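Local atomic coordinates of uncharacterized protein (PDB entry 5BMT), a protein that is of unknown function but carries an N-terminal OB domain of a bacterial lipoprotein family joined to a second region rich in beta strands. Residues 15-20 with 115-120; 32-37 with 73-78; 47-52 with 80-85; 128-133 with 171-176; 156-161 with 207-212. All coordinates share one frame; numbering follows the deposited sequence.

Interaction 1: residues 15-20 with 115-120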
# COMPACT_ATOMS: atom_id res chain seq x y z
N ILE A 15 -1.66 9.44 -1.00
CA ILE A 15 -3.11 9.40 -1.05
C ILE A 15 -3.61 10.79 -1.46
O ILE A 15 -3.18 11.81 -0.89
CB ILE A 15 -3.71 9.02 0.33
CG1 ILE A 15 -3.24 7.60 0.77
CG2 ILE A 15 -5.28 9.12 0.29
CD1 ILE A 15 -3.65 7.28 2.23
N VAL A 16 -4.57 10.84 -2.40
CA VAL A 16 -5.25 12.08 -2.77
C VAL A 16 -6.39 12.29 -1.78
O VAL A 16 -7.16 11.34 -1.56
CB VAL A 16 -5.80 11.97 -4.23
CG1 VAL A 16 -6.56 13.24 -4.65
CG2 VAL A 16 -4.68 11.66 -5.21
N ASP A 17 -6.54 13.48 -1.18
CA ASP A 17 -7.62 13.65 -0.22
C ASP A 17 -7.90 15.12 0.02
O ASP A 17 -7.09 15.96 -0.34
CB ASP A 17 -7.21 12.99 1.10
CG ASP A 17 -8.27 12.75 2.14
OD1 ASP A 17 -9.48 12.99 1.85
OD2 ASP A 17 -7.90 12.30 3.25
N TYR A 18 -9.04 15.40 0.62
CA TYR A 18 -9.39 16.75 1.02
C TYR A 18 -8.80 17.08 2.36
O TYR A 18 -8.88 16.27 3.30
CB TYR A 18 -10.92 16.87 1.16
CG TYR A 18 -11.71 16.92 -0.11
CD1 TYR A 18 -11.60 18.01 -0.98
CD2 TYR A 18 -12.68 15.97 -0.39
CE1 TYR A 18 -12.43 18.13 -2.09
CE2 TYR A 18 -13.50 16.07 -1.50
CZ TYR A 18 -13.38 17.17 -2.34
OH TYR A 18 -14.21 17.30 -3.43
N SER A 19 -8.32 18.31 2.50
CA SER A 19 -7.96 18.86 3.81
C SER A 19 -9.25 19.21 4.57
O SER A 19 -10.34 19.12 4.01
CB SER A 19 -7.13 20.13 3.61
OG SER A 19 -7.97 21.20 3.19
N SER A 20 -9.12 19.73 5.79
CA SER A 20 -10.29 20.13 6.59
C SER A 20 -11.07 21.30 5.98
O SER A 20 -12.25 21.51 6.34
CB SER A 20 -9.85 20.50 8.00
OG SER A 20 -9.01 21.64 7.99
N ASN A 115 -5.82 12.73 5.63
CA ASN A 115 -6.73 13.35 6.56
C ASN A 115 -7.92 12.43 6.88
O ASN A 115 -8.31 12.31 8.04
CB ASN A 115 -7.21 14.66 5.92
CG ASN A 115 -8.03 15.52 6.83
OD1 ASN A 115 -7.85 15.49 8.06
ND2 ASN A 115 -8.97 16.26 6.26
N ASN A 116 -8.48 11.77 5.84
CA ASN A 116 -9.71 10.99 5.98
C ASN A 116 -9.58 9.50 5.70
O ASN A 116 -10.56 8.77 5.89
CB ASN A 116 -10.76 11.54 5.01
CG ASN A 116 -11.11 12.98 5.32
OD1 ASN A 116 -11.64 13.26 6.40
ND2 ASN A 116 -10.72 13.90 4.42
N TYR A 117 -8.43 9.05 5.19
CA TYR A 117 -8.29 7.67 4.78
C TYR A 117 -7.02 7.03 5.25
O TYR A 117 -6.02 7.71 5.55
CB TYR A 117 -8.25 7.61 3.24
CG TYR A 117 -9.50 8.08 2.55
CD1 TYR A 117 -10.58 7.23 2.37
CD2 TYR A 117 -9.59 9.38 2.04
CE1 TYR A 117 -11.74 7.66 1.71
CE2 TYR A 117 -10.75 9.83 1.42
CZ TYR A 117 -11.81 8.96 1.24
OH TYR A 117 -12.97 9.38 0.62
N LYS A 118 -7.05 5.68 5.28
CA LYS A 118 -5.84 4.87 5.48
C LYS A 118 -5.81 3.82 4.39
O LYS A 118 -6.86 3.20 4.12
CB LYS A 118 -5.78 4.21 6.87
CG LYS A 118 -5.81 5.26 8.00
CD LYS A 118 -5.64 4.63 9.36
CE LYS A 118 -5.79 5.69 10.46
NZ LYS A 118 -7.22 6.06 10.68
N ARG A 119 -4.65 3.62 3.77
CA ARG A 119 -4.51 2.56 2.76
C ARG A 119 -3.21 1.86 2.92
O ARG A 119 -2.18 2.50 3.14
CB ARG A 119 -4.56 3.09 1.31
CG ARG A 119 -5.98 3.31 0.75
CD ARG A 119 -6.47 4.72 1.03
NE ARG A 119 -7.80 4.88 0.43
CZ ARG A 119 -8.94 4.41 0.95
NH1 ARG A 119 -8.95 3.79 2.13
NH2 ARG A 119 -10.09 4.58 0.29
N ILE A 120 -3.23 0.53 2.76
CA ILE A 120 -1.97 -0.20 2.66
C ILE A 120 -1.57 -0.17 1.19
O ILE A 120 -2.37 -0.57 0.33
CB ILE A 120 -2.10 -1.65 3.16
CG1 ILE A 120 -2.58 -1.69 4.59
CG2 ILE A 120 -0.75 -2.39 3.01
CD1 ILE A 120 -3.10 -3.11 4.99
O HOH W 1 -11.88 16.72 4.75
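D17 has CG anti to the backbone N (chi1 -166°), which turns its carboxylate toward residues 115-120. N116 has CG anti to its own carbonyl carbon (chi1 -62°), and its amide reaches the same carboxylate. The two side chains cross at about a right angle. OD2 of D17 takes the backbone N of N116 on its syn lone pair at 2.7 Å. OD1 of D17 accepts ND2 of N116 at 3.0 Å along an almost straight line (178° at the hydrogen), with the donor above the carboxylate plane. The same OD1 accepts the backbone N of Y18 at 2.7 Å, and OD2 also bonds S114. The edge of the Y117 ring lies close by, with CE2 at 3.4 Å from OD1 of D17. Next to this, ND2 of N115 meets O of Y18 at 3.0 Å, on a lone pair. Further along, CD1 of I15 packs on CD of R119 at 4.0 Å, while NE of R119 bonds G48. An alanine here in place of D17 would remove both oxygens and would probably loosen the loop at N115-N116 from the end of strand 10-18. With two donors on each oxygen, the buried carboxylate is fixed in rotation and is probably ionised.

Interaction 2: residues 32-37 with 73-78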
# COMPACT_ATOMS: atom_id res chain seq x y z
N TYR A 32 5.55 15.66 3.90
CA TYR A 32 4.47 16.55 4.30
C TYR A 32 3.34 16.55 3.29
O TYR A 32 3.58 16.25 2.11
CB TYR A 32 5.03 17.97 4.33
CG TYR A 32 6.02 18.22 5.43
CD1 TYR A 32 5.61 18.26 6.76
CD2 TYR A 32 7.35 18.48 5.14
CE1 TYR A 32 6.51 18.57 7.78
CE2 TYR A 32 8.26 18.78 6.15
CZ TYR A 32 7.83 18.85 7.47
OH TYR A 32 8.74 19.13 8.46
N PRO A 33 2.15 17.03 3.69
CA PRO A 33 1.06 17.18 2.70
C PRO A 33 1.43 18.24 1.68
O PRO A 33 2.08 19.24 2.00
CB PRO A 33 -0.15 17.63 3.54
CG PRO A 33 0.19 17.21 4.97
CD PRO A 33 1.70 17.42 5.05
N LEU A 34 0.99 18.01 0.43
CA LEU A 34 1.30 18.90 -0.68
C LEU A 34 0.08 19.34 -1.42
O LEU A 34 -0.82 18.55 -1.65
CB LEU A 34 2.18 18.16 -1.70
CG LEU A 34 3.46 17.52 -1.13
CD1 LEU A 34 4.16 16.74 -2.21
CD2 LEU A 34 4.38 18.58 -0.54
N TYR A 35 0.10 20.60 -1.87
CA TYR A 35 -0.89 21.11 -2.80
C TYR A 35 -0.26 21.12 -4.18
O TYR A 35 0.70 21.87 -4.41
CB TYR A 35 -1.41 22.49 -2.42
CG TYR A 35 -2.37 23.03 -3.45
CD1 TYR A 35 -3.60 22.40 -3.69
CD2 TYR A 35 -2.03 24.12 -4.25
CE1 TYR A 35 -4.48 22.89 -4.65
CE2 TYR A 35 -2.89 24.60 -5.23
CZ TYR A 35 -4.12 23.99 -5.42
OH TYR A 35 -4.97 24.50 -6.38
N VAL A 36 -0.79 20.30 -5.08
CA VAL A 36 -0.36 20.25 -6.47
C VAL A 36 -1.59 20.67 -7.30
O VAL A 36 -2.54 19.88 -7.40
CB VAL A 36 0.19 18.87 -6.89
CG1 VAL A 36 0.69 18.91 -8.35
CG2 VAL A 36 1.33 18.42 -5.97
N ALA A 37 -1.61 21.91 -7.81
CA ALA A 37 -2.79 22.46 -8.51
C ALA A 37 -3.22 21.61 -9.70
O ALA A 37 -4.42 21.39 -9.88
CB ALA A 37 -2.51 23.87 -8.97
N TYR A 73 2.82 22.19 1.71
CA TYR A 73 3.71 22.86 0.80
C TYR A 73 3.07 22.87 -0.59
O TYR A 73 2.49 21.86 -1.00
CB TYR A 73 5.07 22.16 0.71
CG TYR A 73 5.98 22.49 1.87
CD1 TYR A 73 6.56 23.75 1.98
CD2 TYR A 73 6.22 21.56 2.87
CE1 TYR A 73 7.38 24.06 3.06
CE2 TYR A 73 7.04 21.86 3.96
CZ TYR A 73 7.61 23.12 4.05
OH TYR A 73 8.41 23.45 5.13
N VAL A 74 3.22 23.98 -1.31
CA VAL A 74 2.81 24.01 -2.71
C VAL A 74 3.92 23.31 -3.48
O VAL A 74 5.11 23.62 -3.28
CB VAL A 74 2.58 25.46 -3.22
CG1 VAL A 74 2.30 25.46 -4.73
CG2 VAL A 74 1.44 26.14 -2.45
N ALA A 75 3.56 22.36 -4.33
CA ALA A 75 4.55 21.60 -5.09
C ALA A 75 4.16 21.51 -6.53
O ALA A 75 3.00 21.76 -6.89
CB ALA A 75 4.67 20.19 -4.50
N THR A 76 5.11 21.17 -7.38
CA THR A 76 4.79 20.89 -8.77
C THR A 76 5.13 19.45 -8.99
O THR A 76 5.99 18.87 -8.32
CB THR A 76 5.50 21.82 -9.75
OG1 THR A 76 6.89 21.73 -9.51
CG2 THR A 76 5.01 23.26 -9.64
N GLY A 77 4.42 18.85 -9.92
CA GLY A 77 4.68 17.46 -10.23
C GLY A 77 3.52 16.81 -10.93
O GLY A 77 2.63 17.48 -11.47
N ALA A 78 3.54 15.49 -10.91
CA ALA A 78 2.53 14.72 -11.59
C ALA A 78 2.38 13.40 -10.89
O ALA A 78 3.14 13.09 -9.97
CB ALA A 78 2.92 14.52 -13.05
O HOH W 2 0.90 23.44 -7.68
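The two segments run in parallel register, with end-to-end directions 52° apart. L34 pairs with Y73, and Y35 with V74. Three backbone bonds join them. N of Y73 donates to O of P33 at 3.1 Å, N of Y35 to O of Y73 at 2.8 Å, and N of A75 to O of Y35 at 2.9 Å. A water continues the link between N of A37 and O of A75. Strand 34-35 also bonds strand 24-28 through the backbones of L34 and I26. Strand 34-35 thus lies between strands 24-28 and 73-79, parallel to the latter, consistent with closure of an OB barrel. L34 and Y73 put their side chains on the same face of the sheet. CD2 of L34 lies 3.9 Å from CB of Y73, and CD1 of L34 lies 4.2 Å from CB of A75. CG2 of V36 reaches the same A75 CB at 4.1 Å. Y32 and Y73 lie side by side, pointing the same way. Their rings form an offset edge-to-face pair, planes 64° apart, with the edge of Y73 toward the face of Y32. The nearest ring atoms, CD2 of Y32 and CE2 of Y73, are 3.6 Å apart. Y73 also meets F59 edge-to-face.

Interaction 3: residues 47-52 with 80-85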
# COMPACT_ATOMS: atom_id res chain seq x y z
N ALA A 47 -10.77 11.70 -4.13
CA ALA A 47 -10.30 11.53 -2.76
C ALA A 47 -10.36 10.05 -2.38
O ALA A 47 -11.33 9.35 -2.70
CB ALA A 47 -11.19 12.35 -1.82
N GLY A 48 -9.28 9.59 -1.76
CA GLY A 48 -9.11 8.20 -1.37
C GLY A 48 -8.23 7.41 -2.32
O GLY A 48 -7.82 6.30 -1.97
N ASP A 49 -7.97 7.94 -3.51
CA ASP A 49 -7.10 7.25 -4.46
C ASP A 49 -5.67 7.26 -3.98
O ASP A 49 -5.21 8.21 -3.35
CB ASP A 49 -7.11 7.97 -5.83
CG ASP A 49 -8.35 7.76 -6.68
OD1 ASP A 49 -9.18 6.90 -6.32
OD2 ASP A 49 -8.49 8.44 -7.72
N CYS A 50 -4.94 6.22 -4.35
CA CYS A 50 -3.50 6.14 -4.14
C CYS A 50 -2.82 6.29 -5.46
O CYS A 50 -3.29 5.77 -6.48
CB CYS A 50 -3.12 4.81 -3.51
SG CYS A 50 -3.65 4.65 -1.80
N VAL A 51 -1.68 6.99 -5.47
CA VAL A 51 -0.92 7.21 -6.70
C VAL A 51 0.55 7.13 -6.38
O VAL A 51 0.94 7.24 -5.21
CB VAL A 51 -1.26 8.61 -7.33
CG1 VAL A 51 -2.74 8.72 -7.73
CG2 VAL A 51 -0.85 9.77 -6.39
N LEU A 52 1.38 6.97 -7.42
CA LEU A 52 2.81 7.19 -7.31
C LEU A 52 3.03 8.62 -7.81
O LEU A 52 2.75 8.92 -8.98
CB LEU A 52 3.63 6.17 -8.13
CG LEU A 52 5.14 6.42 -8.09
CD1 LEU A 52 5.69 6.35 -6.67
CD2 LEU A 52 5.87 5.41 -8.98
N SER A 80 0.93 9.06 -11.21
CA SER A 80 0.46 7.94 -12.01
C SER A 80 -1.06 7.89 -12.02
O SER A 80 -1.73 8.64 -11.30
CB SER A 80 0.93 6.65 -11.33
OG SER A 80 0.26 6.41 -10.09
N SER A 81 -1.62 6.94 -12.79
CA SER A 81 -3.04 6.63 -12.71
C SER A 81 -3.30 6.06 -11.30
O SER A 81 -2.36 5.53 -10.69
CB SER A 81 -3.42 5.60 -13.77
OG SER A 81 -3.31 6.14 -15.07
N PRO A 82 -4.52 6.16 -10.74
CA PRO A 82 -4.76 5.58 -9.41
C PRO A 82 -4.49 4.08 -9.38
O PRO A 82 -4.78 3.35 -10.35
CB PRO A 82 -6.26 5.80 -9.18
CG PRO A 82 -6.63 6.91 -10.10
CD PRO A 82 -5.75 6.77 -11.29
N LEU A 83 -3.98 3.63 -8.25
CA LEU A 83 -3.77 2.20 -8.08
C LEU A 83 -5.09 1.47 -7.99
O LEU A 83 -6.07 2.01 -7.47
CB LEU A 83 -2.96 1.90 -6.82
CG LEU A 83 -1.61 2.57 -6.68
CD1 LEU A 83 -0.90 2.08 -5.39
CD2 LEU A 83 -0.77 2.40 -7.96
N ALA A 84 -5.11 0.21 -8.43
CA ALA A 84 -6.28 -0.62 -8.26
C ALA A 84 -6.54 -0.81 -6.75
O ALA A 84 -5.57 -0.98 -5.99
CB ALA A 84 -6.04 -1.97 -8.94
N LYS A 85 -7.81 -0.77 -6.35
CA LYS A 85 -8.26 -0.80 -4.96
C LYS A 85 -8.87 -2.13 -4.56
O LYS A 85 -9.73 -2.67 -5.27
CB LYS A 85 -9.38 0.25 -4.76
CG LYS A 85 -9.02 1.62 -5.24
CD LYS A 85 -10.23 2.55 -5.18
CE LYS A 85 -9.77 3.97 -5.34
NZ LYS A 85 -9.45 4.25 -6.77
O HOH W 3 -6.37 3.96 -5.56
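S80 has the most surface buried here. Its chi1 of 69° sets OG over the backbone, flanked by both N and C. From there OG of S80 accepts N of L52 at 2.9 Å along a nearly straight line (171° at the hydrogen). The same hydroxyl donates to O of S81 at 2.8 Å, which settles where its proton points. N of S80 returns a bond to O of L52 at 2.9 Å, in the carbonyl plane. One serine therefore holds both polar backbone atoms of L52. Its own carbonyl O takes the hydroxyl of Y45.

D49 comes next. The lysine chain of K85 bends at its last torsion and brings NZ to OD1 of D49 at 2.7 Å. This is a salt bridge, with NZ above the carboxylate plane (46° out of it). D49 and P82 lie side by side, and OD2 of D49 is 3.4 Å from CG of P82. That oxygen also accepts the backbone N of R46.

C50 carries the middle of the contact. Its O takes N of L83 at 2.9 Å. CA of P82 adds a CH contact to O of C50 at 3.3 Å. CB of C50 packs on CD1 of L83 at 4.0 Å. A water bridges N of C50 to O of L83.

The loop that leaves strand 73-79 for strand 85-89 is thus laid along the start of strand 50-57. Backbone bonds and a serine hydroxyl set its path, and one ion pair closes the far end. K85 would probably help keep the buried D49 carboxylate ionised.

Interaction 4: residues 128-133 with 171-176. With EDO (1,2-ethanediol), chain G.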
# COMPACT_ATOMS: atom_id res chain seq x y z
N SER A 128 7.92 -13.53 -13.54
CA SER A 128 7.63 -13.14 -14.91
C SER A 128 6.16 -12.88 -15.09
O SER A 128 5.33 -13.48 -14.41
CB SER A 128 8.11 -14.18 -15.92
OG SER A 128 7.38 -15.40 -15.85
N VAL A 129 5.86 -11.94 -15.98
CA VAL A 129 4.51 -11.65 -16.45
C VAL A 129 4.59 -11.42 -17.94
O VAL A 129 5.68 -11.17 -18.48
CB VAL A 129 3.81 -10.44 -15.76
CG1 VAL A 129 3.72 -10.61 -14.24
CG2 VAL A 129 4.50 -9.12 -16.12
N LEU A 130 3.43 -11.40 -18.60
CA LEU A 130 3.40 -11.01 -20.00
C LEU A 130 3.04 -9.55 -20.08
O LEU A 130 2.48 -8.99 -19.13
CB LEU A 130 2.41 -11.86 -20.83
CG LEU A 130 2.76 -13.33 -21.04
CD1 LEU A 130 1.77 -13.99 -22.03
CD2 LEU A 130 4.19 -13.50 -21.60
N THR A 131 3.37 -8.90 -21.22
CA THR A 131 2.98 -7.52 -21.46
C THR A 131 1.44 -7.46 -21.48
O THR A 131 0.82 -8.34 -22.06
CB THR A 131 3.63 -7.04 -22.78
OG1 THR A 131 5.05 -7.07 -22.60
CG2 THR A 131 3.20 -5.62 -23.17
N ASP A 132 0.83 -6.49 -20.78
CA ASP A 132 -0.62 -6.28 -20.69
C ASP A 132 -1.35 -7.39 -19.91
O ASP A 132 -2.58 -7.46 -19.92
CB ASP A 132 -1.27 -6.07 -22.07
CG ASP A 132 -0.74 -4.84 -22.80
OD1 ASP A 132 -0.33 -3.87 -22.11
OD2 ASP A 132 -0.75 -4.83 -24.05
N GLN A 133 -0.59 -8.21 -19.16
CA GLN A 133 -1.22 -9.17 -18.24
C GLN A 133 -1.95 -8.36 -17.18
O GLN A 133 -1.47 -7.31 -16.76
CB GLN A 133 -0.14 -10.07 -17.60
CG GLN A 133 -0.70 -11.11 -16.60
CD GLN A 133 0.40 -12.01 -16.08
OE1 GLN A 133 1.25 -12.51 -16.84
NE2 GLN A 133 0.34 -12.32 -14.79
N ALA A 171 3.36 -11.33 -25.67
CA ALA A 171 4.82 -11.16 -25.70
C ALA A 171 5.18 -9.66 -25.84
O ALA A 171 4.38 -8.90 -26.37
CB ALA A 171 5.41 -11.97 -26.85
N PRO A 172 6.32 -9.19 -25.29
CA PRO A 172 7.37 -9.94 -24.60
C PRO A 172 7.11 -10.16 -23.10
O PRO A 172 6.25 -9.52 -22.50
CB PRO A 172 8.60 -9.04 -24.80
CG PRO A 172 8.03 -7.66 -24.74
CD PRO A 172 6.67 -7.75 -25.40
N THR A 173 7.88 -11.08 -22.53
CA THR A 173 7.87 -11.38 -21.10
C THR A 173 8.64 -10.29 -20.35
O THR A 173 9.69 -9.81 -20.83
CB THR A 173 8.51 -12.77 -20.88
OG1 THR A 173 7.76 -13.74 -21.61
CG2 THR A 173 8.60 -13.16 -19.41
N ILE A 174 8.10 -9.89 -19.18
CA ILE A 174 8.72 -8.92 -18.28
C ILE A 174 9.16 -9.69 -17.04
O ILE A 174 8.35 -10.42 -16.45
CB ILE A 174 7.77 -7.74 -17.92
CG1 ILE A 174 7.27 -6.99 -19.17
CG2 ILE A 174 8.43 -6.76 -16.92
CD1 ILE A 174 5.93 -6.19 -18.97
N SER A 175 10.43 -9.54 -16.66
CA SER A 175 10.96 -10.19 -15.46
C SER A 175 10.89 -9.28 -14.25
O SER A 175 11.04 -8.07 -14.40
CB SER A 175 12.42 -10.58 -15.67
OG SER A 175 12.53 -11.59 -16.66
N ASN A 176 10.70 -9.87 -13.05
CA ASN A 176 10.65 -9.13 -11.77
C ASN A 176 9.70 -7.95 -11.85
O ASN A 176 10.00 -6.83 -11.41
CB ASN A 176 12.08 -8.64 -11.37
CG ASN A 176 13.09 -9.74 -11.33
OD1 ASN A 176 12.80 -10.86 -10.88
ND2 ASN A 176 14.26 -9.53 -11.96
C1 EDO G . 10.03 -13.50 -24.61
O1 EDO G . 10.02 -12.19 -24.07
C2 EDO G . 9.16 -13.58 -25.89
O2 EDO G . 9.51 -12.54 -26.80
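A short antiparallel ladder pairs strand 128-131 with the start of strand 173-184, at the surface of the larger sheet. Strand 128-131 leads into a type II turn from L130 to Q133, where OE1 of Q133 accepts N of L130. V129 and I174 form the hydrogen-bonded pair. N of V129 donates to O of I174 at 3.0 Å, and N of I174 to O of V129 at 2.8 Å, nearly along the C=O axis. CG2 of V129 lies 4.0 Å from CB of I174 on one face. S128, L130 and T173 point to the other face. There CB of S128 is 3.7 Å from CG2 of T173, and CD2 of L130 is 3.6 Å from OG1 of T173. At the turn, T131 has OG1 anti to its carbonyl carbon. OG1 of T131 donates to O of P172 at 2.7 Å, in the carbonyl plane on a lone pair. N of T131 adds a weak bond to the same O of P172 at 3.2 Å. The peptide before P172 is cis, and CD of P172 comes to 3.3 Å from OG1 of T131. N of T173 bonds O1 of an ethanediol, probably from the crystallisation liquor. T131 thus grips one carbonyl twice, and its hydroxyl supplies the stronger bond where the backbone bond is weak.

Interaction 5: residues 156-161 with 207-212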
# COMPACT_ATOMS: atom_id res chain seq x y z
N VAL A 156 4.37 -9.53 15.88
CA VAL A 156 4.19 -9.26 14.45
C VAL A 156 2.93 -10.00 13.95
O VAL A 156 2.79 -11.22 14.19
CB VAL A 156 5.44 -9.73 13.68
CG1 VAL A 156 5.27 -9.51 12.18
CG2 VAL A 156 6.71 -9.05 14.20
N TYR A 157 2.04 -9.27 13.27
CA TYR A 157 0.83 -9.84 12.66
C TYR A 157 1.15 -10.23 11.25
O TYR A 157 2.00 -9.62 10.61
CB TYR A 157 -0.30 -8.79 12.66
CG TYR A 157 -0.87 -8.55 14.04
CD1 TYR A 157 -1.92 -9.33 14.53
CD2 TYR A 157 -0.36 -7.54 14.86
CE1 TYR A 157 -2.45 -9.10 15.80
CE2 TYR A 157 -0.90 -7.30 16.13
CZ TYR A 157 -1.94 -8.09 16.60
OH TYR A 157 -2.48 -7.85 17.83
N THR A 158 0.46 -11.24 10.74
CA THR A 158 0.71 -11.66 9.36
C THR A 158 -0.56 -11.53 8.52
O THR A 158 -1.62 -12.05 8.89
CB THR A 158 1.23 -13.12 9.33
OG1 THR A 158 2.49 -13.18 10.00
CG2 THR A 158 1.42 -13.65 7.90
N LEU A 159 -0.43 -10.79 7.41
CA LEU A 159 -1.47 -10.64 6.40
C LEU A 159 -1.08 -11.55 5.24
O LEU A 159 0.09 -11.95 5.16
CB LEU A 159 -1.56 -9.18 5.93
CG LEU A 159 -2.34 -8.20 6.82
CD1 LEU A 159 -1.68 -8.01 8.18
CD2 LEU A 159 -2.46 -6.86 6.13
N CYS A 160 -2.03 -11.91 4.39
CA CYS A 160 -1.72 -12.77 3.26
C CYS A 160 -2.16 -12.13 1.95
O CYS A 160 -3.28 -11.66 1.84
CB CYS A 160 -2.36 -14.13 3.45
SG CYS A 160 -2.11 -15.23 2.04
N LEU A 161 -1.26 -12.14 0.95
CA LEU A 161 -1.60 -11.59 -0.37
C LEU A 161 -1.54 -12.71 -1.39
O LEU A 161 -0.51 -13.42 -1.48
CB LEU A 161 -0.66 -10.46 -0.80
CG LEU A 161 -1.00 -9.82 -2.16
CD1 LEU A 161 -2.35 -9.09 -2.13
CD2 LEU A 161 0.08 -8.85 -2.58
N ARG A 207 3.58 -8.20 8.69
CA ARG A 207 4.26 -8.61 7.48
C ARG A 207 3.22 -9.21 6.55
O ARG A 207 2.12 -9.54 7.00
CB ARG A 207 5.38 -9.60 7.76
CG ARG A 207 4.84 -10.86 8.40
CD ARG A 207 5.97 -11.77 8.72
NE ARG A 207 5.48 -13.02 9.29
CZ ARG A 207 6.24 -14.09 9.46
NH1 ARG A 207 7.51 -14.08 9.06
NH2 ARG A 207 5.74 -15.19 9.98
N VAL A 208 3.58 -9.39 5.28
CA VAL A 208 2.68 -9.96 4.28
C VAL A 208 3.28 -11.25 3.77
O VAL A 208 4.40 -11.23 3.27
CB VAL A 208 2.40 -8.97 3.13
CG1 VAL A 208 1.46 -9.60 2.09
CG2 VAL A 208 1.78 -7.68 3.66
N LYS A 209 2.51 -12.36 3.87
CA LYS A 209 2.95 -13.63 3.32
C LYS A 209 2.32 -13.82 1.94
O LYS A 209 1.25 -13.27 1.62
CB LYS A 209 2.65 -14.76 4.28
CG LYS A 209 1.26 -15.28 4.36
CD LYS A 209 1.33 -16.64 5.11
CE LYS A 209 0.20 -17.57 4.75
NZ LYS A 209 -0.50 -18.10 5.96
N TYR A 210 3.00 -14.57 1.09
CA TYR A 210 2.52 -14.78 -0.26
C TYR A 210 2.97 -16.15 -0.77
O TYR A 210 3.98 -16.67 -0.29
CB TYR A 210 3.07 -13.66 -1.20
CG TYR A 210 4.58 -13.53 -1.19
CD1 TYR A 210 5.38 -14.31 -2.02
CD2 TYR A 210 5.22 -12.64 -0.33
CE1 TYR A 210 6.76 -14.20 -2.01
CE2 TYR A 210 6.61 -12.52 -0.31
CZ TYR A 210 7.38 -13.30 -1.16
OH TYR A 210 8.75 -13.19 -1.16
N PRO A 211 2.29 -16.72 -1.76
CA PRO A 211 2.70 -18.05 -2.26
C PRO A 211 4.02 -17.96 -3.03
O PRO A 211 4.16 -17.18 -3.97
CB PRO A 211 1.55 -18.47 -3.19
CG PRO A 211 0.40 -17.63 -2.79
CD PRO A 211 1.01 -16.29 -2.36
N LEU A 212 4.96 -18.86 -2.69
CA LEU A 212 6.28 -18.90 -3.31
C LEU A 212 6.39 -20.08 -4.27
O LEU A 212 7.01 -19.96 -5.33
CB LEU A 212 7.31 -19.02 -2.19
CG LEU A 212 8.75 -18.79 -2.53
CD1 LEU A 212 8.98 -17.30 -3.04
CD2 LEU A 212 9.60 -18.99 -1.26
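Four backbone bonds join the strands, which cross at -37°. N of R207 donates to O of Y157 at 2.9 Å, and O of R207 accepts N of L159 at 2.9 Å. N of K209 donates to O of L159 at 2.8 Å, and O of K209 accepts N of L161 at 2.8 Å. R207 and K209 thus spend both polar backbone atoms here. N of V208, between them, bonds S227. On the other strand N of T158 bonds Q145. CG of R207 is flanked by its own N and C (chi1 62°), and its chain runs extended beside T158. NE of R207 donates to OG1 of T158 at 3.1 Å, almost straight (176°) and in the guanidinium plane. NH2 of R207 has a long, weak ion pair with E148. CG1 of V156 crosses the arginine chain, 4.0 Å from CG of R207. An alanine here in place of R207 would remove the guanidinium and would probably leave OG1 of T158 without this donor. On the buried face CB of L161 meets CG1 of V208 at 3.7 Å. L159 packs on L188 of helix 186-198. This is a parallel ladder in a large mixed sheet, partly backed by a helix.

From the N terminus, strand 10-18 opens interaction 1, which closes only at 115-120. Interactions 2 and 3 are both nested in that long loop and cross each other. Interaction 2 joins strands 34-35 and 73-79 in the OB domain. Interaction 3 ties strand 50-57 to the loop leading out toward the larger sheet. Interactions 1 and 3 touch, through V16 with G48 and R119 with G48. Together they fasten the OB domain to that sheet. Later, interaction 4 closes the loop from 128-133 to 171-176 and interaction 5 that from 156-161 to 207-212, so the two cross within the larger sheet. I120 of interaction 1 packs on L159 of interaction 5.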